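Local coordinates for protein phosphoserine phosphatase RsbX (Bacillus subtilis, PDB 3W42) that dephosphorylates the stressosome protein RsbS as a manganese-binding PPM-type serine phosphatase, and so acts as a negative regulator of sigma-B activity, at residues A[11-16]-A[191-196]; A[91-96]-A[151-156]; A[109-114]-A[121-126]. All coordinates share one frame; numbering follows the deposited sequence. Where two conformers were deposited one is given.

Contact 1: A[11-16]-A[191-196]; sequences QTLVYQ and LTYILG
Two neighbouring antiparallel strands of the six-stranded sheet meet here, one from near the N terminus and one from the C-terminal end of the chain. Leu13 pairs with Leu195, and Tyr15 with Tyr193, as hydrogen-bonded pairs. Leu195 N to Leu13 O is 2.8 Å and almost straight, with the N-H arriving nearly along the C=O axis. Tyr15 N to Tyr193 O is 2.9 Å and has the same geometry. Val14 with Ile194 is the non-hydrogen-bonded pair between them; Thr12 with Gly196 and Gln16 with Thr192 are the non-hydrogen-bonded pairs that flank them.

Side chains alternate between the two sides of the sheet. Leu13, Tyr15, Tyr193 and Leu195 share one side, where helix 173-179 packs on Leu13 and Leu195. The side with Val14 and Ile194 turns inward to strand 27-33 of the second sheet, as expected in the alpha-beta-beta-alpha sandwich of PPM phosphatases.

Tyr193 holds CG in the crowded position between backbone N and carbonyl carbon (chi1 59°). Its ring therefore leans across to the other strand. Tyr15 CB lies over one face of this ring, 3.5 Å from the centroid, a CH-pi contact. The two tyrosine rings are nearly parallel, with planes 6° apart, but slid so far that they barely overlap. Leu191 CD2 touches Tyr15 CD1 at 3.7 Å. Tyr193 OH bonds to Ser177 OG.

On the inward side Gln16 runs extended beside Thr192. Its NE2 gives a hydrogen bond to Thr192 OG1 at 2.9 Å, with the hydroxyl oxygen in the amide plane. Thr192 OG1 also bonds to Asp27 OD2.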
# COMPACT_ATOMS: atom_id res chain seq x y z
N GLN A 11 7.11 12.54 3.70
CA GLN A 11 6.68 12.93 2.36
C GLN A 11 6.20 11.69 1.63
O GLN A 11 6.83 10.63 1.75
CB GLN A 11 7.65 13.77 1.58
CG GLN A 11 8.88 13.10 1.20
CD GLN A 11 9.76 13.79 0.21
OE1 GLN A 11 10.39 12.94 -0.54
NE2 GLN A 11 10.05 15.13 0.37
N THR A 12 5.10 11.83 0.91
CA THR A 12 4.50 10.71 0.24
C THR A 12 4.18 11.03 -1.24
O THR A 12 4.01 12.19 -1.62
CB THR A 12 3.22 10.22 0.91
OG1 THR A 12 2.24 11.28 0.93
CG2 THR A 12 3.45 9.76 2.36
N LEU A 13 4.07 9.98 -2.01
CA LEU A 13 3.67 10.04 -3.41
C LEU A 13 2.82 8.83 -3.70
O LEU A 13 3.25 7.70 -3.39
CB LEU A 13 4.90 10.16 -4.29
CG LEU A 13 4.63 10.29 -5.82
CD1 LEU A 13 5.81 11.02 -6.46
CD2 LEU A 13 4.40 8.95 -6.46
N VAL A 14 1.65 9.05 -4.28
CA VAL A 14 0.79 7.97 -4.75
C VAL A 14 0.77 8.02 -6.28
O VAL A 14 0.54 9.12 -6.86
CB VAL A 14 -0.63 8.08 -4.23
CG1 VAL A 14 -1.48 6.90 -4.78
CG2 VAL A 14 -0.65 8.24 -2.77
N TYR A 15 1.00 6.90 -6.94
CA TYR A 15 0.94 6.74 -8.38
C TYR A 15 -0.12 5.72 -8.68
O TYR A 15 -0.16 4.64 -8.06
CB TYR A 15 2.29 6.24 -8.88
CG TYR A 15 2.32 5.92 -10.39
CD1 TYR A 15 1.73 4.71 -10.89
CD2 TYR A 15 2.90 6.73 -11.26
CE1 TYR A 15 1.62 4.42 -12.26
CE2 TYR A 15 2.86 6.38 -12.69
CZ TYR A 15 2.19 5.27 -13.13
OH TYR A 15 2.16 4.95 -14.51
N GLN A 16 -0.99 6.01 -9.67
CA GLN A 16 -1.88 4.99 -10.16
C GLN A 16 -2.11 5.17 -11.64
O GLN A 16 -2.37 6.30 -12.10
CB GLN A 16 -3.24 5.02 -9.43
CG GLN A 16 -4.15 3.88 -9.85
CD GLN A 16 -5.35 3.80 -9.03
OE1 GLN A 16 -6.33 4.51 -9.32
NE2 GLN A 16 -5.39 2.92 -8.05
N LEU A 191 -1.70 -0.44 -12.10
CA LEU A 191 -0.44 -0.30 -11.33
C LEU A 191 -0.65 0.81 -10.35
O LEU A 191 -0.90 1.97 -10.75
CB LEU A 191 0.69 0.01 -12.31
CG LEU A 191 2.11 -0.06 -11.80
CD1 LEU A 191 3.09 -0.09 -12.97
CD2 LEU A 191 2.47 1.05 -10.88
N THR A 192 -0.51 0.51 -9.04
CA THR A 192 -0.65 1.45 -7.93
C THR A 192 0.50 1.31 -7.03
O THR A 192 0.85 0.18 -6.64
CB THR A 192 -1.98 1.21 -7.18
OG1 THR A 192 -3.06 1.25 -8.08
CG2 THR A 192 -2.20 2.25 -6.14
N TYR A 193 1.08 2.43 -6.60
CA TYR A 193 2.05 2.37 -5.51
C TYR A 193 1.96 3.61 -4.67
O TYR A 193 1.58 4.69 -5.13
CB TYR A 193 3.51 2.11 -6.00
CG TYR A 193 4.11 3.09 -6.95
CD1 TYR A 193 4.65 4.29 -6.52
CD2 TYR A 193 4.19 2.80 -8.30
CE1 TYR A 193 5.26 5.16 -7.44
CE2 TYR A 193 4.82 3.65 -9.18
CZ TYR A 193 5.33 4.82 -8.77
OH TYR A 193 5.94 5.64 -9.70
N ILE A 194 2.35 3.45 -3.40
CA ILE A 194 2.51 4.53 -2.45
C ILE A 194 3.94 4.50 -2.00
O ILE A 194 4.42 3.48 -1.53
CB ILE A 194 1.57 4.41 -1.25
CG1 ILE A 194 0.10 4.39 -1.64
CG2 ILE A 194 1.88 5.51 -0.22
CD1 ILE A 194 -0.89 4.28 -0.47
N LEU A 195 4.64 5.62 -2.12
CA LEU A 195 5.98 5.83 -1.63
C LEU A 195 5.95 6.72 -0.40
O LEU A 195 5.21 7.73 -0.39
CB LEU A 195 6.81 6.54 -2.66
CG LEU A 195 7.15 5.70 -3.89
CD1 LEU A 195 7.73 6.48 -5.01
CD2 LEU A 195 8.32 4.60 -3.40
N GLY A 196 6.82 6.47 0.56
CA GLY A 196 7.02 7.36 1.67
C GLY A 196 8.50 7.48 2.02
O GLY A 196 9.26 6.55 1.92

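Contact 2: A[91-96]-A[151-156]; sequences SILKIN and FIIHTD
Apolar packing carries this contact, and no hydrogen bond crosses it. The axes of strands 91-96 and 151-154 pass 9.0 Å apart, too far for backbone pairing, and run at 152° to each other. Ser91, Leu93 and Ile95 point toward the other strand, as do Phe151 and Ile153.

The aromatic part centres on Phe151. Its CG sits in the crowded position between backbone N and carbonyl carbon (chi1 69°). Leu93 comes tip to tip with it and places CD2 over one ring face, offset toward the rim. CD2 is 4.1 Å from the ring centroid, a CH-pi contact. Ile95 also comes tip to tip with Phe151, its CD1 3.8 Å from Phe151 CE2.

These side chains fill the interface of a beta sandwich. Strand 88-96 belongs to the five-stranded sheet and strand 150-154 to the six-stranded one, and their inner faces meet here near the centre of the chain. Phe112, from the strand beside 150-154, packs on both Leu93 and Ile153.

The aliphatic part lies around Ile153. Its CD1 reaches Leu93 CB at 4.0 Å, while its CG2 lies 4.2 Å from Ser91 CB. The buried hydroxyl of Ser91 has polar partners in its own sheet, Ser106 OG and Tyr104 OH.

Polar interactions gather where strand 150-154 ends. His154 ND1 donates a nearly straight bond to Thr155 O, 2.9 Å away. That oxygen lies in the imidazole plane, so the bond is consistent with a ring held in this rotation. Asp156 OD1 binds manganese together with Asp44 and Asp189.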
# COMPACT_ATOMS: atom_id res chain seq x y z
N SER A 91 -3.29 -4.40 1.69
CA SER A 91 -2.29 -4.10 2.68
C SER A 91 -2.64 -2.83 3.36
O SER A 91 -3.04 -1.84 2.73
CB SER A 91 -0.94 -3.96 2.05
OG SER A 91 -0.59 -5.22 1.43
N ILE A 92 -2.50 -2.79 4.71
CA ILE A 92 -2.84 -1.65 5.52
C ILE A 92 -1.67 -1.33 6.44
O ILE A 92 -1.12 -2.20 7.12
CB ILE A 92 -4.08 -1.91 6.39
CG1 ILE A 92 -5.26 -2.29 5.47
CG2 ILE A 92 -4.50 -0.63 7.14
CD1 ILE A 92 -6.57 -2.61 6.27
N LEU A 93 -1.24 -0.06 6.43
CA LEU A 93 -0.10 0.45 7.17
C LEU A 93 -0.54 1.63 8.02
O LEU A 93 -1.15 2.57 7.51
CB LEU A 93 0.97 0.90 6.19
CG LEU A 93 2.22 1.56 6.76
CD1 LEU A 93 3.03 0.59 7.63
CD2 LEU A 93 3.10 2.12 5.67
N LYS A 94 -0.16 1.64 9.29
CA LYS A 94 -0.31 2.79 10.17
C LYS A 94 1.05 3.16 10.72
O LYS A 94 1.88 2.30 11.00
CB LYS A 94 -1.30 2.51 11.30
CG LYS A 94 -2.78 2.55 10.88
CD LYS A 94 -3.75 2.07 11.95
CE LYS A 94 -3.70 2.90 13.23
NZ LYS A 94 -4.39 4.17 13.13
N ILE A 95 1.28 4.46 10.88
CA ILE A 95 2.53 4.99 11.40
C ILE A 95 2.23 6.00 12.48
O ILE A 95 1.44 6.90 12.29
CB ILE A 95 3.43 5.59 10.32
CG1 ILE A 95 3.61 4.66 9.14
CG2 ILE A 95 4.71 6.06 10.98
CD1 ILE A 95 4.46 5.21 7.97
N ASN A 96 2.90 5.87 13.63
CA ASN A 96 2.90 6.90 14.66
C ASN A 96 4.27 7.61 14.63
O ASN A 96 5.30 6.97 14.84
CB ASN A 96 2.64 6.26 16.07
CG ASN A 96 2.62 7.36 17.08
OD1 ASN A 96 3.65 7.89 17.48
ND2 ASN A 96 1.38 7.79 17.48
N PHE A 151 9.86 3.73 2.03
CA PHE A 151 9.04 2.57 1.83
C PHE A 151 8.22 2.66 0.55
O PHE A 151 7.94 3.77 0.06
CB PHE A 151 8.18 2.22 3.01
CG PHE A 151 7.05 3.20 3.31
CD1 PHE A 151 5.86 3.11 2.63
CD2 PHE A 151 7.20 4.19 4.25
CE1 PHE A 151 4.80 4.07 2.93
CE2 PHE A 151 6.15 5.09 4.52
CZ PHE A 151 4.97 5.02 3.87
N ILE A 152 7.74 1.53 0.10
CA ILE A 152 6.75 1.42 -0.95
C ILE A 152 5.73 0.38 -0.58
O ILE A 152 6.08 -0.68 -0.01
CB ILE A 152 7.41 1.11 -2.30
CG1 ILE A 152 6.40 1.22 -3.47
CG2 ILE A 152 8.10 -0.25 -2.32
CD1 ILE A 152 7.04 1.08 -4.86
N ILE A 153 4.49 0.61 -0.95
CA ILE A 153 3.42 -0.39 -1.00
C ILE A 153 2.95 -0.44 -2.44
O ILE A 153 2.64 0.63 -2.99
CB ILE A 153 2.23 -0.07 -0.09
CG1 ILE A 153 2.70 0.07 1.37
CG2 ILE A 153 1.16 -1.13 -0.19
CD1 ILE A 153 1.59 0.67 2.29
N HIS A 154 2.87 -1.60 -3.08
CA HIS A 154 2.49 -1.64 -4.50
C HIS A 154 1.67 -2.85 -4.85
O HIS A 154 1.83 -3.96 -4.28
CB HIS A 154 3.72 -1.56 -5.38
CG HIS A 154 4.63 -2.74 -5.37
ND1 HIS A 154 4.39 -3.86 -6.13
CD2 HIS A 154 5.81 -3.00 -4.74
CE1 HIS A 154 5.40 -4.73 -5.93
NE2 HIS A 154 6.28 -4.23 -5.09
N THR A 155 0.77 -2.69 -5.80
CA THR A 155 0.05 -3.79 -6.39
C THR A 155 0.94 -4.60 -7.34
O THR A 155 2.04 -4.16 -7.75
CB THR A 155 -1.27 -3.35 -7.04
OG1 THR A 155 -0.96 -2.49 -8.12
CG2 THR A 155 -2.22 -2.70 -6.05
N ASP A 156 0.40 -5.72 -7.75
CA ASP A 156 1.11 -6.62 -8.66
C ASP A 156 1.32 -6.09 -10.06
O ASP A 156 2.08 -6.63 -10.80
CB ASP A 156 0.43 -8.00 -8.66
CG ASP A 156 -0.97 -8.00 -9.24
OD1 ASP A 156 -1.47 -6.93 -9.61
OD2 ASP A 156 -1.55 -9.13 -9.29

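Contact 3: A[109-114]-A[121-126]; sequences NVRFIL and SFYPLP
A beta hairpin of strands 111-115 and 121-122 forms this contact, at the edge of the six-stranded sheet. Leu114 and Phe122 are an antiparallel hydrogen-bonded pair and satisfy each other's backbone. Leu114 N to Phe122 O is 2.9 Å, and Phe122 N to Leu114 O is 2.8 Å. Both donors lie in the plane of the carbonyl they address.

After Phe122 the second strand gives way to a loop, Tyr123 to Pro126, and direct backbone pairing stops. A water and the Arg111 side chain bridge the two segments instead. The water accepts from Arg111 NE and from Phe112 N, and donates to Pro124 O at 2.8 Å. The same carbonyl accepts from Arg111 NH2 at 3.0 Å, with the donor above the carbonyl plane. Two donors thus grip Pro124 O. The arginine chain bends at chi2 and chi3, which brings NE and NH2 to this spot. Pro126 CD sits 3.5 Å above the centre of the guanidinium and holds one face.

Asn109 turns its polar end elsewhere. ND2 donates to Asp156 OD2, and OD1 bonds to Thr89 OG1. Asp156 is a manganese ligand, so Asn109 is a second-shell residue that probably steadies its carboxylate.

Apolar groups fill the rest. The Phe112 and Phe122 rings meet obliquely, planes at 73°, with Phe112 CE2 at the edge of the Phe122 ring. Pro124 CD covers one face of that ring. Tyr123 and Ile113 run side by side, with Ile113 CG1 over the centre of the tyrosine ring, 3.3 Å from its centroid.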
# COMPACT_ATOMS: atom_id res chain seq x y z
N ASN A 109 -1.26 -10.27 -2.41
CA ASN A 109 -0.08 -10.00 -3.20
C ASN A 109 0.23 -8.53 -3.35
O ASN A 109 1.08 -8.18 -4.19
CB ASN A 109 -0.16 -10.72 -4.55
CG ASN A 109 -1.17 -10.06 -5.46
OD1 ASN A 109 -1.99 -9.25 -5.02
ND2 ASN A 109 -1.08 -10.44 -6.73
N VAL A 110 -0.33 -7.68 -2.52
CA VAL A 110 0.10 -6.31 -2.45
C VAL A 110 1.30 -6.24 -1.54
O VAL A 110 1.26 -6.75 -0.39
CB VAL A 110 -1.08 -5.38 -1.91
CG1 VAL A 110 -0.63 -3.93 -1.82
CG2 VAL A 110 -2.30 -5.51 -2.80
N ARG A 111 2.42 -5.75 -2.02
CA ARG A 111 3.70 -5.86 -1.35
C ARG A 111 4.08 -4.58 -0.62
O ARG A 111 3.72 -3.49 -1.05
CB ARG A 111 4.77 -6.20 -2.34
CG ARG A 111 4.54 -7.51 -3.20
CD ARG A 111 4.23 -8.68 -2.39
NE ARG A 111 5.33 -9.10 -1.54
CZ ARG A 111 6.36 -9.87 -1.90
NH1 ARG A 111 6.35 -10.45 -3.12
NH2 ARG A 111 7.34 -10.13 -1.03
N PHE A 112 4.83 -4.73 0.45
CA PHE A 112 5.33 -3.64 1.25
C PHE A 112 6.80 -3.89 1.51
O PHE A 112 7.21 -4.98 1.92
CB PHE A 112 4.58 -3.58 2.60
CG PHE A 112 5.10 -2.61 3.62
CD1 PHE A 112 5.40 -1.29 3.33
CD2 PHE A 112 5.20 -2.98 4.97
CE1 PHE A 112 5.78 -0.41 4.32
CE2 PHE A 112 5.58 -2.13 5.96
CZ PHE A 112 5.89 -0.82 5.65
N ILE A 113 7.62 -2.86 1.26
CA ILE A 113 9.04 -2.90 1.50
C ILE A 113 9.44 -1.62 2.20
O ILE A 113 9.14 -0.53 1.67
CB ILE A 113 9.87 -3.04 0.13
CG1 ILE A 113 9.41 -4.25 -0.69
CG2 ILE A 113 11.35 -3.11 0.51
CD1 ILE A 113 8.30 -4.00 -1.66
N LEU A 114 10.08 -1.71 3.35
CA LEU A 114 10.59 -0.54 4.08
C LEU A 114 12.10 -0.72 4.20
O LEU A 114 12.59 -1.70 4.74
CB LEU A 114 9.88 -0.37 5.41
CG LEU A 114 10.31 0.89 6.25
CD1 LEU A 114 9.09 1.48 7.03
CD2 LEU A 114 11.54 0.63 7.10
N SER A 121 16.11 -4.19 5.69
CA SER A 121 14.82 -3.91 5.05
C SER A 121 13.79 -4.78 5.77
O SER A 121 14.06 -5.96 6.18
CB SER A 121 14.92 -4.29 3.59
OG SER A 121 15.21 -5.69 3.44
N PHE A 122 12.60 -4.29 5.86
CA PHE A 122 11.41 -5.06 6.19
C PHE A 122 10.74 -5.37 4.88
O PHE A 122 10.34 -4.44 4.16
CB PHE A 122 10.51 -4.28 7.11
CG PHE A 122 9.24 -5.06 7.45
CD1 PHE A 122 9.31 -6.30 8.02
CD2 PHE A 122 7.99 -4.58 7.06
CE1 PHE A 122 8.15 -7.07 8.29
CE2 PHE A 122 6.82 -5.29 7.41
CZ PHE A 122 6.90 -6.53 8.03
N TYR A 123 10.60 -6.64 4.54
CA TYR A 123 10.15 -7.05 3.21
C TYR A 123 9.45 -8.39 3.39
O TYR A 123 9.94 -9.46 2.98
CB TYR A 123 11.31 -7.16 2.22
CG TYR A 123 10.89 -7.25 0.75
CD1 TYR A 123 9.60 -7.45 0.26
CD2 TYR A 123 11.89 -7.04 -0.17
CE1 TYR A 123 9.40 -7.49 -1.19
CE2 TYR A 123 11.72 -7.09 -1.55
CZ TYR A 123 10.43 -7.32 -2.04
OH TYR A 123 10.09 -7.34 -3.40
N PRO A 124 8.26 -8.37 3.98
CA PRO A 124 7.56 -9.59 4.22
C PRO A 124 7.19 -10.33 2.94
O PRO A 124 6.85 -9.71 1.95
CB PRO A 124 6.31 -9.17 5.02
CG PRO A 124 6.13 -7.76 4.64
CD PRO A 124 7.51 -7.20 4.49
N LEU A 125 7.14 -11.64 3.02
CA LEU A 125 6.60 -12.43 1.94
C LEU A 125 5.12 -12.21 1.85
O LEU A 125 4.42 -11.90 2.83
CB LEU A 125 6.82 -13.91 2.20
CG LEU A 125 8.26 -14.33 2.14
CD1 LEU A 125 8.25 -15.84 2.34
CD2 LEU A 125 8.91 -13.84 0.78
N PRO A 126 4.55 -12.37 0.63
CA PRO A 126 3.09 -12.23 0.46
C PRO A 126 2.36 -13.32 1.21
O PRO A 126 2.85 -14.46 1.23
CB PRO A 126 2.90 -12.28 -1.05
CG PRO A 126 4.01 -13.17 -1.52
CD PRO A 126 5.16 -12.92 -0.59
O HOH W 1 5.20 -7.69 1.00

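How the contacts relate
From the N terminus, the chain enters contact 1 at 11-16, contact 2 at 91-96 and contact 3 at 109-114. It then closes them in reverse order, at 121-126, 151-156 and 191-196. Contact 3 thus lies within the span of contact 2, and contact 2 within that of contact 1; none cross. Contact 3 closes a short hairpin, while contact 1 joins a strand near the N terminus to the last strand of the chain. Strand 150-154, which carries one side of contact 2, runs between strands 191-198 and 111-115 of contacts 1 and 3. Contact 2 ties that sheet to the five-stranded one. The loop ends of contacts 2 and 3 come together beside the manganese site.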